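Local coordinates for protein prolyl endopeptidase (Myxococcus xanthus, PDB 2BKL) that probably cleaves oligopeptides on the carboxyl side of proline, and to some extent alanine, as a serine endopeptidase of the prolyl oligopeptidase family, at residues 47-52 against 640-645; 54-59 against 664-669; 65-70 against 658-663. All coordinates share one frame; numbering follows the deposited sequence.

All three interactions fasten the two N-terminal helices, 33-51 and 56-67, to the C-terminal end of the alpha/beta-hydrolase domain, across some 590 to 605 residues that include the beta-propeller. Interaction 1 sets helix 33-51 against edge strand 641-646, whereas interactions 2 and 3 both join helix 56-67 to helix 657-674. Interaction 2 is buried and depends on a salt bridge backed by a valine, with a leucine packed beside it; interaction 1, partly buried, stacks two arginines; interaction 3, at the surface, is made by two aromatic rings on an isoleucine. Interactions 1 and 2 are wired together, since Arg644 NE forms a salt bridge to Asp666 OD2 (2.8 Å), while Arg56 holds the other oxygen of that carboxylate.

Interaction 1. Residues 47-52 against 640-645; sequences REALAK and TALLRI
Arg47 lays its guanidinium flat on that of Arg644, the centres 4.0 Å apart and the planes inclined by 22°. The chain of Arg47 bends at chi2 (-52°), while that of Arg644 runs extended from CG to NE, and the two side chains cross at about a right angle. NH1 of Arg47 lies 3.6 Å from NH2 of Arg644, a close pair of like charges whose repulsion is probably offset by the partners around them: Arg47 NE bonds to Asn43, and Arg644 forms salt bridges with Glu646 and Asp666. Arg47 NH2 also donates to Ile645 O (2.9 Å), which lies in the guanidinium plane although the nitrogen stands above the carbonyl plane. Farther along the helix, Ala49 sets its CB against both methyls of Leu642, each 4.1 Å away. Leu50 then brings CD1 to 4.2 Å from Arg644 CD, touching the aliphatic part of the arginine. Residues 47-51 of helix 33-51 thus cross residues 641-645 of the outermost strand of the hydrolase-domain sheet at 107°. The strand is hydrogen-bonded to strand 607-613, and Leu50 reaches on to Asp666 and Phe670 of helix 657-674.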
ATOM      1  N   ARG A  47     -21.392  15.875  -3.891  1.00 10.60           N
ATOM      2  CA  ARG A  47     -20.723  16.884  -4.710  1.00 11.77           C
ATOM      3  C   ARG A  47     -21.393  18.248  -4.524  1.00 10.98           C
ATOM      4  O   ARG A  47     -20.704  19.270  -4.475  1.00 11.99           O
ATOM      5  CB  ARG A  47     -20.749  16.533  -6.201  1.00 12.40           C
ATOM      6  CG  ARG A  47     -20.188  15.171  -6.599  1.00 14.36           C
ATOM      7  CD  ARG A  47     -18.833  14.900  -6.068  1.00 13.46           C
ATOM      8  NE  ARG A  47     -18.300  13.603  -6.554  1.00 12.83           N
ATOM      9  CZ  ARG A  47     -17.239  13.459  -7.338  1.00 13.73           C
ATOM     10  NH1 ARG A  47     -16.541  14.508  -7.727  1.00 14.28           N
ATOM     11  NH2 ARG A  47     -16.830  12.251  -7.684  1.00 11.76           N
ATOM     12  N   GLU A  48     -22.720  18.262  -4.427  1.00 12.70           N
ATOM     13  CA  GLU A  48     -23.486  19.499  -4.194  1.00 13.53           C
ATOM     14  C   GLU A  48     -23.085  20.124  -2.868  1.00 12.54           C
ATOM     15  O   GLU A  48     -22.855  21.337  -2.778  1.00 12.75           O
ATOM     16  CB  GLU A  48     -25.007  19.225  -4.210  1.00 17.57           C
ATOM     17  CG  GLU A  48     -25.883  20.446  -3.886  1.00 23.53           C
ATOM     18  CD  GLU A  48     -26.727  20.317  -2.607  1.00 25.60           C
ATOM     19  OE1 GLU A  48     -27.850  19.754  -2.677  1.00 28.21           O
ATOM     20  OE2 GLU A  48     -26.291  20.809  -1.525  1.00 31.18           O
ATOM     21  N   ALA A  49     -22.978  19.298  -1.831  1.00 10.01           N
ATOM     22  CA  ALA A  49     -22.624  19.783  -0.515  1.00 10.13           C
ATOM     23  C   ALA A  49     -21.183  20.306  -0.486  1.00  9.57           C
ATOM     24  O   ALA A  49     -20.931  21.371   0.055  1.00 12.60           O
ATOM     25  CB  ALA A  49     -22.834  18.687   0.529  1.00  9.81           C
ATOM     26  N   LEU A  50     -20.271  19.553  -1.098  1.00 11.62           N
ATOM     27  CA  LEU A  50     -18.858  19.914  -1.138  1.00 11.80           C
ATOM     28  C   LEU A  50     -18.641  21.258  -1.858  1.00 11.15           C
ATOM     29  O   LEU A  50     -17.797  22.045  -1.477  1.00 10.72           O
ATOM     30  CB  LEU A  50     -18.038  18.808  -1.838  1.00 12.91           C
ATOM     31  CG  LEU A  50     -17.873  17.462  -1.068  1.00 13.59           C
ATOM     32  CD1 LEU A  50     -17.619  16.272  -1.976  1.00 14.01           C
ATOM     33  CD2 LEU A  50     -16.750  17.589  -0.055  1.00 13.41           C
ATOM     34  N   ALA A  51     -19.452  21.530  -2.867  1.00 11.18           N
ATOM     35  CA  ALA A  51     -19.268  22.710  -3.720  1.00 11.15           C
ATOM     36  C   ALA A  51     -19.539  24.029  -2.989  1.00 13.99           C
ATOM     37  O   ALA A  51     -19.065  25.084  -3.425  1.00 16.26           O
ATOM     38  CB  ALA A  51     -20.160  22.584  -4.983  1.00 10.97           C
ATOM     39  N   LYS A  52     -20.263  23.943  -1.877  1.00 16.15           N
ATOM     40  CA  LYS A  52     -20.618  25.097  -1.037  1.00 19.70           C
ATOM     41  C   LYS A  52     -19.588  25.346   0.064  1.00 21.41           C
ATOM     42  O   LYS A  52     -19.678  26.355   0.763  1.00 25.14           O
ATOM     43  CB  LYS A  52     -21.973  24.866  -0.344  1.00 22.85           C
ATOM     44  CG  LYS A  52     -23.108  24.385  -1.239  1.00 25.33           C
ATOM     45  CD  LYS A  52     -24.463  24.892  -0.742  1.00 28.12           C
ATOM     46  CE  LYS A  52     -24.768  26.323  -1.251  1.00 28.93           C
ATOM     47  NZ  LYS A  52     -24.894  27.355  -0.169  1.00 31.54           N
ATOM     48  N   THR A 640     -23.167  15.869   9.230  1.00 10.30           N
ATOM     49  CA  THR A 640     -23.186  15.514   7.829  1.00 10.87           C
ATOM     50  C   THR A 640     -22.520  14.159   7.618  1.00 10.70           C
ATOM     51  O   THR A 640     -21.587  13.811   8.343  1.00 10.81           O
ATOM     52  CB  THR A 640     -22.490  16.568   6.984  1.00 15.97           C
ATOM     53  OG1 THR A 640     -22.975  17.885   7.286  1.00 22.03           O
ATOM     54  CG2 THR A 640     -22.878  16.390   5.544  1.00 17.44           C
ATOM     55  N   ALA A 641     -23.013  13.393   6.654  1.00  9.75           N
ATOM     56  CA  ALA A 641     -22.407  12.105   6.285  1.00  7.86           C
ATOM     57  C   ALA A 641     -22.563  11.973   4.777  1.00  8.42           C
ATOM     58  O   ALA A 641     -23.686  11.894   4.295  1.00  9.56           O
ATOM     59  CB  ALA A 641     -23.080  10.960   7.021  1.00  7.77           C
ATOM     60  N   LEU A 642     -21.456  12.006   4.041  1.00  7.42           N
ATOM     61  CA  LEU A 642     -21.444  12.115   2.595  1.00  6.64           C
ATOM     62  C   LEU A 642     -20.753  10.938   1.973  1.00  6.91           C
ATOM     63  O   LEU A 642     -19.720  10.512   2.488  1.00  8.18           O
ATOM     64  CB  LEU A 642     -20.730  13.411   2.170  1.00  8.21           C
ATOM     65  CG  LEU A 642     -21.275  14.718   2.748  1.00  9.52           C
ATOM     66  CD1 LEU A 642     -20.409  15.892   2.372  1.00 11.24           C
ATOM     67  CD2 LEU A 642     -22.692  14.967   2.305  1.00  9.17           C
ATOM     68  N   LEU A 643     -21.290  10.425   0.871  1.00  6.15           N
ATOM     69  CA  LEU A 643     -20.651   9.394   0.086  1.00  5.96           C
ATOM     70  C   LEU A 643     -20.223   9.982  -1.257  1.00  6.77           C
ATOM     71  O   LEU A 643     -21.049  10.246  -2.117  1.00  7.90           O
ATOM     72  CB  LEU A 643     -21.611   8.203  -0.120  1.00  8.18           C
ATOM     73  CG  LEU A 643     -21.089   7.073  -1.018  1.00  8.00           C
ATOM     74  CD1 LEU A 643     -19.885   6.373  -0.425  1.00 10.63           C
ATOM     75  CD2 LEU A 643     -22.195   6.049  -1.295  1.00  9.90           C
ATOM     76  N   ARG A 644     -18.929  10.193  -1.420  1.00  6.84           N
ATOM     77  CA  ARG A 644     -18.338  10.685  -2.650  1.00  6.53           C
ATOM     78  C   ARG A 644     -17.761   9.519  -3.455  1.00  6.45           C
ATOM     79  O   ARG A 644     -16.895   8.809  -2.940  1.00  8.65           O
ATOM     80  CB  ARG A 644     -17.240  11.642  -2.281  1.00  6.90           C
ATOM     81  CG  ARG A 644     -16.572  12.363  -3.451  1.00  7.91           C
ATOM     82  CD  ARG A 644     -15.266  13.010  -3.035  1.00  8.21           C
ATOM     83  NE  ARG A 644     -14.670  13.850  -4.047  1.00  9.23           N
ATOM     84  CZ  ARG A 644     -13.907  13.427  -5.052  1.00  8.36           C
ATOM     85  NH1 ARG A 644     -13.626  12.158  -5.237  1.00 10.73           N
ATOM     86  NH2 ARG A 644     -13.429  14.322  -5.897  1.00 11.44           N
ATOM     87  N   ILE A 645     -18.205   9.313  -4.689  1.00  6.01           N
ATOM     88  CA  ILE A 645     -17.758   8.186  -5.473  1.00  6.83           C
ATOM     89  C   ILE A 645     -16.885   8.676  -6.612  1.00  8.07           C
ATOM     90  O   ILE A 645     -17.354   9.389  -7.504  1.00  9.09           O
ATOM     91  CB  ILE A 645     -18.952   7.362  -5.990  1.00  7.74           C
ATOM     92  CG1 ILE A 645     -19.892   6.940  -4.829  1.00  8.53           C
ATOM     93  CG2 ILE A 645     -18.460   6.146  -6.803  1.00  8.53           C
ATOM     94  CD1 ILE A 645     -21.210   6.262  -5.309  1.00  9.27           C
TER

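Interaction 2. Residues 54-59 against 664-669; sequences PGREAL and SVDLYS
Asp666 OD1 is gripped by both terminal nitrogens of Arg56, NH1 at 2.7 Å and NH2 at 3.1 Å. The two approach nearly along the C-O axis of the carboxylate oxygen, which lies in the guanidinium plane, so this is an end-on salt bridge converging on a single atom. Guanidinium and carboxylate are nearly coplanar. NH1 has a further hydrogen bond, to Ser669 OG (3.2 Å), tilted out of the guanidinium plane and less straight than NH1's bond to Asp666 (137° against 157° at the hydrogen). The hydroxyl itself donates to Val665 O (2.8 Å), one turn back in its own helix. This carbonyl also receives Ser669 N, the two donors arriving from opposite faces of its plane. Chi1 of 73° places OG between the backbone N and the carbonyl carbon, within reach of both Val665 O and the arginine. The rotation of the hydroxyl is thereby fixed, its proton spent on the helix and its oxygen accepting from Arg56.

Val665 supplies the apolar support: CG1 sits 3.8 Å above the centre of the guanidinium face, and CG2 packs against Leu59 CB. Leu59 lays CD1 against the junction of Tyr668 and Ser669, 3.8 Å from Ser669 N and also touching Tyr668 CB. At the start of the segment, Pro54 O lies against Ser669 CB and is buried with no polar partner.

Helix 56-67, with Gly55 as its N-cap, therefore rests its first turn on the middle of helix 657-674. Leu50 of helix 33-51 touches Arg56 and Asp666, and strand 641-646 reaches the same carboxylate through Arg644.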
ATOM      1  N   PRO A  54     -15.932  26.033   2.072  1.00 23.06           N
ATOM      2  CA  PRO A  54     -15.084  27.218   1.889  1.00 24.30           C
ATOM      3  C   PRO A  54     -13.689  26.932   1.338  1.00 24.37           C
ATOM      4  O   PRO A  54     -13.132  25.841   1.530  1.00 23.31           O
ATOM      5  CB  PRO A  54     -15.000  27.808   3.306  1.00 24.80           C
ATOM      6  CG  PRO A  54     -15.126  26.636   4.217  1.00 25.04           C
ATOM      7  CD  PRO A  54     -15.914  25.576   3.475  1.00 23.56           C
ATOM      8  N   GLY A  55     -13.147  27.933   0.644  1.00 24.16           N
ATOM      9  CA  GLY A  55     -11.745  27.960   0.261  1.00 23.27           C
ATOM     10  C   GLY A  55     -11.405  27.257  -1.040  1.00 22.57           C
ATOM     11  O   GLY A  55     -10.225  27.062  -1.327  1.00 22.96           O
ATOM     12  N   ARG A  56     -12.413  26.900  -1.836  1.00 20.36           N
ATOM     13  CA  ARG A  56     -12.206  25.906  -2.910  1.00 16.78           C
ATOM     14  C   ARG A  56     -11.374  26.429  -4.071  1.00 17.14           C
ATOM     15  O   ARG A  56     -10.524  25.708  -4.589  1.00 13.26           O
ATOM     16  CB  ARG A  56     -13.535  25.346  -3.420  1.00 14.77           C
ATOM     17  CG  ARG A  56     -14.228  24.429  -2.425  1.00 14.58           C
ATOM     18  CD  ARG A  56     -15.631  24.036  -2.875  1.00 13.90           C
ATOM     19  NE  ARG A  56     -15.569  23.223  -4.090  1.00 13.90           N
ATOM     20  CZ  ARG A  56     -15.360  21.899  -4.111  1.00 11.83           C
ATOM     21  NH1 ARG A  56     -15.200  21.199  -3.007  1.00 12.12           N
ATOM     22  NH2 ARG A  56     -15.289  21.273  -5.285  1.00 15.65           N
ATOM     23  N   GLU A  57     -11.596  27.672  -4.480  1.00 18.63           N
ATOM     24  CA  GLU A  57     -10.852  28.231  -5.606  1.00 21.20           C
ATOM     25  C   GLU A  57      -9.363  28.341  -5.255  1.00 19.54           C
ATOM     26  O   GLU A  57      -8.500  27.953  -6.051  1.00 17.58           O
ATOM     27  CB  GLU A  57     -11.413  29.596  -6.005  1.00 25.31           C
ATOM     28  CG  GLU A  57     -12.685  29.508  -6.822  1.00 28.78           C
ATOM     29  CD  GLU A  57     -13.226  30.880  -7.173  1.00 29.79           C
ATOM     30  OE1 GLU A  57     -13.690  31.600  -6.252  1.00 35.02           O
ATOM     31  OE2 GLU A  57     -13.179  31.242  -8.370  1.00 33.85           O
ATOM     32  N   ALA A  58      -9.070  28.841  -4.057  1.00 18.44           N
ATOM     33  CA  ALA A  58      -7.689  28.927  -3.567  1.00 18.70           C
ATOM     34  C   ALA A  58      -7.035  27.562  -3.408  1.00 17.35           C
ATOM     35  O   ALA A  58      -5.860  27.390  -3.734  1.00 16.62           O
ATOM     36  CB  ALA A  58      -7.615  29.677  -2.243  1.00 19.93           C
ATOM     37  N   LEU A  59      -7.766  26.588  -2.879  1.00 14.14           N
ATOM     38  CA  LEU A  59      -7.203  25.243  -2.707  1.00 14.06           C
ATOM     39  C   LEU A  59      -6.885  24.668  -4.087  1.00 12.68           C
ATOM     40  O   LEU A  59      -5.803  24.139  -4.297  1.00 11.32           O
ATOM     41  CB  LEU A  59      -8.152  24.289  -1.967  1.00 14.65           C
ATOM     42  CG  LEU A  59      -8.232  24.372  -0.437  1.00 15.81           C
ATOM     43  CD1 LEU A  59      -9.387  23.506   0.014  1.00 15.68           C
ATOM     44  CD2 LEU A  59      -6.957  23.942   0.237  1.00 16.79           C
ATOM     45  N   SER A 664      -8.586  16.328  -3.382  1.00  9.02           N
ATOM     46  CA  SER A 664      -7.982  17.065  -2.291  1.00  8.38           C
ATOM     47  C   SER A 664      -8.771  18.327  -1.994  1.00  9.03           C
ATOM     48  O   SER A 664      -8.905  18.671  -0.838  1.00  9.38           O
ATOM     49  CB  SER A 664      -6.509  17.398  -2.590  1.00  8.88           C
ATOM     50  OG  SER A 664      -5.737  16.200  -2.559  1.00 11.80           O
ATOM     51  N   VAL A 665      -9.259  19.027  -3.022  1.00  7.29           N
ATOM     52  CA  VAL A 665     -10.094  20.194  -2.809  1.00  8.65           C
ATOM     53  C   VAL A 665     -11.322  19.777  -1.970  1.00  8.49           C
ATOM     54  O   VAL A 665     -11.714  20.455  -1.026  1.00  8.47           O
ATOM     55  CB  VAL A 665     -10.527  20.875  -4.145  1.00  9.20           C
ATOM     56  CG1 VAL A 665     -11.542  21.975  -3.882  1.00  9.47           C
ATOM     57  CG2 VAL A 665      -9.302  21.429  -4.908  1.00  9.22           C
ATOM     58  N   ASP A 666     -11.938  18.671  -2.352  1.00  8.22           N
ATOM     59  CA  ASP A 666     -13.103  18.165  -1.650  1.00  8.70           C
ATOM     60  C   ASP A 666     -12.785  17.814  -0.204  1.00  8.75           C
ATOM     61  O   ASP A 666     -13.512  18.220   0.681  1.00 10.19           O
ATOM     62  CB  ASP A 666     -13.713  16.990  -2.409  1.00  9.04           C
ATOM     63  CG  ASP A 666     -14.496  17.421  -3.639  1.00 11.63           C
ATOM     64  OD1 ASP A 666     -14.777  18.627  -3.842  1.00 15.24           O
ATOM     65  OD2 ASP A 666     -14.904  16.592  -4.471  1.00 12.76           O
ATOM     66  N   LEU A 667     -11.718  17.069   0.033  1.00  6.96           N
ATOM     67  CA  LEU A 667     -11.316  16.655   1.364  1.00  7.48           C
ATOM     68  C   LEU A 667     -11.069  17.837   2.251  1.00  8.52           C
ATOM     69  O   LEU A 667     -11.649  17.932   3.327  1.00  8.56           O
ATOM     70  CB  LEU A 667     -10.047  15.790   1.274  1.00 11.18           C
ATOM     71  CG  LEU A 667      -9.632  15.010   2.531  1.00 12.36           C
ATOM     72  CD1 LEU A 667      -8.681  13.843   2.134  1.00 15.48           C
ATOM     73  CD2 LEU A 667      -8.997  15.867   3.571  1.00 15.46           C
ATOM     74  N   TYR A 668     -10.229  18.769   1.807  1.00 10.20           N
ATOM     75  CA  TYR A 668      -9.804  19.850   2.691  1.00 11.08           C
ATOM     76  C   TYR A 668     -10.900  20.899   2.846  1.00 12.03           C
ATOM     77  O   TYR A 668     -11.040  21.471   3.935  1.00 11.47           O
ATOM     78  CB  TYR A 668      -8.402  20.419   2.317  1.00 10.69           C
ATOM     79  CG  TYR A 668      -7.308  19.430   2.729  1.00 11.51           C
ATOM     80  CD1 TYR A 668      -6.914  19.342   4.050  1.00 12.83           C
ATOM     81  CD2 TYR A 668      -6.687  18.590   1.804  1.00 13.63           C
ATOM     82  CE1 TYR A 668      -5.941  18.422   4.463  1.00 14.44           C
ATOM     83  CE2 TYR A 668      -5.686  17.672   2.204  1.00 13.43           C
ATOM     84  CZ  TYR A 668      -5.328  17.603   3.549  1.00 14.66           C
ATOM     85  OH  TYR A 668      -4.376  16.698   4.012  1.00 15.64           O
ATOM     86  N   SER A 669     -11.735  21.116   1.826  1.00 10.89           N
ATOM     87  CA  SER A 669     -12.875  22.006   2.000  1.00 13.37           C
ATOM     88  C   SER A 669     -13.936  21.425   2.970  1.00 10.58           C
ATOM     89  O   SER A 669     -14.490  22.170   3.763  1.00 11.19           O
ATOM     90  CB  SER A 669     -13.436  22.485   0.657  1.00 13.03           C
ATOM     91  OG  SER A 669     -14.148  21.481  -0.038  1.00 11.74           O
TER

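Interaction 3. Residues 65-70 against 658-663; sequences ELFYTD and AKAIES
Ile661 meets two aromatic rings that approach it differently, Phe67 running past it and Tyr68 crossing it. The side chains of Phe67 and Ile661 slide by each other in opposite directions, bringing Phe67 CD2 to 3.7 Å from Ile661 CG1. The neighbouring ring atom, CE2, on the ring's edge, faces the backbone of helix 657-674, 3.7 Å from Ala660 O, which lies near the ring plane. On the same flank CD2 also touches Ala660 CB, at 4.2 Å.

Tyr68, the first residue to leave helical geometry after helix 56-67, crosses Ile661 at about a right angle. Its CE2 comes within 3.5 Å of Ile661 CD1, obliquely to the ring. Chi1 of Ile661 (-68°) puts CG1 beside the backbone N, where it meets Phe67, and CD1 carries the branch on to the tyrosine. At the far end of that ring, Tyr68 OH lies 3.6 Å from Ala658 CB. It is also close to Ala658 N but makes no bond with it; the hydroxyl and this N-H instead bond to the two carboxylate oxygens of Glu92, which links both segments to the propeller.

The arrangement is apolar packing, at the surface, of a helix C-terminus and the residue after it on a second helix. It seats the end of helix 56-67, just before the first propeller strand 71-78, on the last helix of the alpha/beta-hydrolase fold, as fits the two-domain architecture of prolyl oligopeptidases.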
ATOM      1  N   GLU A  65      -0.563  23.982  -8.520  1.00 11.05           N
ATOM      2  CA  GLU A  65       0.831  24.377  -8.429  1.00 12.78           C
ATOM      3  C   GLU A  65       1.691  23.256  -7.820  1.00 12.95           C
ATOM      4  O   GLU A  65       2.860  23.081  -8.180  1.00 14.45           O
ATOM      5  CB  GLU A  65       0.906  25.675  -7.609  1.00 16.68           C
ATOM      6  CG  GLU A  65       2.262  26.242  -7.278  1.00 22.04           C
ATOM      7  CD  GLU A  65       2.175  27.637  -6.646  1.00 22.41           C
ATOM      8  OE1 GLU A  65       1.153  27.948  -5.953  1.00 24.48           O
ATOM      9  OE2 GLU A  65       3.136  28.430  -6.835  1.00 27.78           O
ATOM     10  N   LEU A  66       1.102  22.474  -6.922  1.00 10.94           N
ATOM     11  CA  LEU A  66       1.851  21.472  -6.163  1.00 11.10           C
ATOM     12  C   LEU A  66       1.840  20.089  -6.782  1.00 10.51           C
ATOM     13  O   LEU A  66       2.837  19.369  -6.701  1.00 12.94           O
ATOM     14  CB  LEU A  66       1.280  21.353  -4.745  1.00 10.45           C
ATOM     15  CG  LEU A  66       1.516  22.547  -3.828  1.00 10.31           C
ATOM     16  CD1 LEU A  66       0.702  22.402  -2.575  1.00  9.21           C
ATOM     17  CD2 LEU A  66       3.008  22.706  -3.536  1.00 11.51           C
ATOM     18  N   PHE A  67       0.718  19.667  -7.355  1.00  9.42           N
ATOM     19  CA  PHE A  67       0.554  18.258  -7.771  1.00  9.99           C
ATOM     20  C   PHE A  67       1.133  17.947  -9.144  1.00 11.21           C
ATOM     21  O   PHE A  67       1.432  16.786  -9.438  1.00 11.30           O
ATOM     22  CB  PHE A  67      -0.916  17.820  -7.764  1.00  9.89           C
ATOM     23  CG  PHE A  67      -1.510  17.613  -6.408  1.00 10.08           C
ATOM     24  CD1 PHE A  67      -0.846  17.958  -5.235  1.00 11.33           C
ATOM     25  CD2 PHE A  67      -2.781  17.105  -6.322  1.00  8.87           C
ATOM     26  CE1 PHE A  67      -1.452  17.729  -3.988  1.00 10.95           C
ATOM     27  CE2 PHE A  67      -3.403  16.894  -5.090  1.00 10.44           C
ATOM     28  CZ  PHE A  67      -2.732  17.225  -3.924  1.00 10.55           C
ATOM     29  N   TYR A  68       1.227  18.944 -10.023  1.00  9.16           N
ATOM     30  CA  TYR A  68       1.899  18.734 -11.312  1.00  9.93           C
ATOM     31  C   TYR A  68       3.367  19.001 -11.072  1.00 11.16           C
ATOM     32  O   TYR A  68       3.742  20.102 -10.682  1.00 13.65           O
ATOM     33  CB  TYR A  68       1.339  19.659 -12.381  1.00  9.40           C
ATOM     34  CG  TYR A  68      -0.048  19.282 -12.861  1.00  8.59           C
ATOM     35  CD1 TYR A  68      -0.241  18.213 -13.725  1.00  9.22           C
ATOM     36  CD2 TYR A  68      -1.182  20.013 -12.458  1.00  8.68           C
ATOM     37  CE1 TYR A  68      -1.520  17.874 -14.181  1.00 10.79           C
ATOM     38  CE2 TYR A  68      -2.444  19.689 -12.883  1.00  8.95           C
ATOM     39  CZ  TYR A  68      -2.645  18.613 -13.736  1.00  9.72           C
ATOM     40  OH  TYR A  68      -3.939  18.286 -14.142  1.00 12.82           O
ATOM     41  N   THR A  69       4.199  17.977 -11.227  1.00 12.07           N
ATOM     42  CA  THR A  69       5.625  18.115 -10.971  1.00 12.86           C
ATOM     43  C   THR A  69       6.447  17.539 -12.112  1.00 14.14           C
ATOM     44  O   THR A  69       5.951  16.766 -12.947  1.00 14.47           O
ATOM     45  CB  THR A  69       6.060  17.367  -9.697  1.00 16.19           C
ATOM     46  OG1 THR A  69       5.987  15.963  -9.931  1.00 17.86           O
ATOM     47  CG2 THR A  69       5.123  17.623  -8.538  1.00 17.77           C
ATOM     48  N   ASP A  70       7.710  17.932 -12.110  1.00 12.54           N
ATOM     49  CA  ASP A  70       8.762  17.297 -12.881  1.00 12.17           C
ATOM     50  C   ASP A  70       9.461  16.375 -11.914  1.00 13.73           C
ATOM     51  O   ASP A  70      10.028  16.828 -10.922  1.00 14.56           O
ATOM     52  CB  ASP A  70       9.769  18.330 -13.383  1.00 14.62           C
ATOM     53  CG  ASP A  70       9.194  19.223 -14.410  1.00 15.18           C
ATOM     54  OD1 ASP A  70       8.689  18.705 -15.430  1.00 17.27           O
ATOM     55  OD2 ASP A  70       9.160  20.471 -14.272  1.00 18.99           O
ATOM     56  N   ALA A 658      -5.417  15.662 -12.436  1.00  7.25           N
ATOM     57  CA  ALA A 658      -6.581  16.549 -12.292  1.00  9.32           C
ATOM     58  C   ALA A 658      -7.623  16.032 -11.312  1.00  8.11           C
ATOM     59  O   ALA A 658      -8.258  16.831 -10.592  1.00  9.81           O
ATOM     60  CB  ALA A 658      -7.238  16.807 -13.662  1.00  8.74           C
ATOM     61  N   LYS A 659      -7.849  14.723 -11.301  1.00  7.41           N
ATOM     62  CA  LYS A 659      -8.808  14.128 -10.368  1.00  9.75           C
ATOM     63  C   LYS A 659      -8.283  14.102  -8.939  1.00  9.23           C
ATOM     64  O   LYS A 659      -9.043  14.280  -7.976  1.00  9.03           O
ATOM     65  CB  LYS A 659      -9.215  12.733 -10.837  1.00 13.04           C
ATOM     66  CG  LYS A 659     -10.017  12.735 -12.166  1.00 17.51           C
ATOM     67  CD  LYS A 659     -11.204  13.704 -12.220  1.00 21.58           C
ATOM     68  CE  LYS A 659     -11.978  13.553 -13.520  1.00 23.41           C
ATOM     69  NZ  LYS A 659     -11.147  13.844 -14.736  1.00 26.72           N
ATOM     70  N   ALA A 660      -6.988  13.939  -8.763  1.00  9.13           N
ATOM     71  CA  ALA A 660      -6.367  14.052  -7.440  1.00  7.99           C
ATOM     72  C   ALA A 660      -6.538  15.457  -6.880  1.00  9.15           C
ATOM     73  O   ALA A 660      -6.803  15.613  -5.691  1.00  9.40           O
ATOM     74  CB  ALA A 660      -4.897  13.651  -7.518  1.00  9.55           C
ATOM     75  N   ILE A 661      -6.404  16.475  -7.733  1.00  8.28           N
ATOM     76  CA  ILE A 661      -6.623  17.860  -7.313  1.00  7.41           C
ATOM     77  C   ILE A 661      -8.048  17.979  -6.812  1.00  7.49           C
ATOM     78  O   ILE A 661      -8.270  18.514  -5.723  1.00  8.35           O
ATOM     79  CB  ILE A 661      -6.333  18.858  -8.451  1.00  7.44           C
ATOM     80  CG1 ILE A 661      -4.849  18.877  -8.759  1.00  8.94           C
ATOM     81  CG2 ILE A 661      -6.793  20.264  -8.055  1.00  8.76           C
ATOM     82  CD1 ILE A 661      -4.459  19.537 -10.083  1.00  9.48           C
ATOM     83  N   GLU A 662      -9.023  17.503  -7.605  1.00  8.79           N
ATOM     84  CA  GLU A 662     -10.434  17.598  -7.203  1.00  9.38           C
ATOM     85  C   GLU A 662     -10.699  16.884  -5.879  1.00 10.25           C
ATOM     86  O   GLU A 662     -11.459  17.374  -5.043  1.00 10.30           O
ATOM     87  CB  GLU A 662     -11.350  17.066  -8.306  1.00 11.86           C
ATOM     88  CG  GLU A 662     -11.459  17.989  -9.503  1.00 15.20           C
ATOM     89  CD  GLU A 662     -12.421  17.454 -10.544  1.00 18.97           C
ATOM     90  OE1 GLU A 662     -13.619  17.321 -10.222  1.00 25.56           O
ATOM     91  OE2 GLU A 662     -12.006  17.162 -11.684  1.00 26.23           O
ATOM     92  N   SER A 663     -10.053  15.741  -5.658  1.00  9.89           N
ATOM     93  CA  SER A 663     -10.319  14.976  -4.451  1.00 10.33           C
ATOM     94  C   SER A 663      -9.766  15.723  -3.243  1.00 10.04           C
ATOM     95  O   SER A 663     -10.420  15.767  -2.199  1.00  9.47           O
ATOM     96  CB  SER A 663      -9.705  13.579  -4.548  1.00 13.82           C
ATOM     97  OG  SER A 663     -10.405  12.846  -5.530  1.00 23.51           O
TER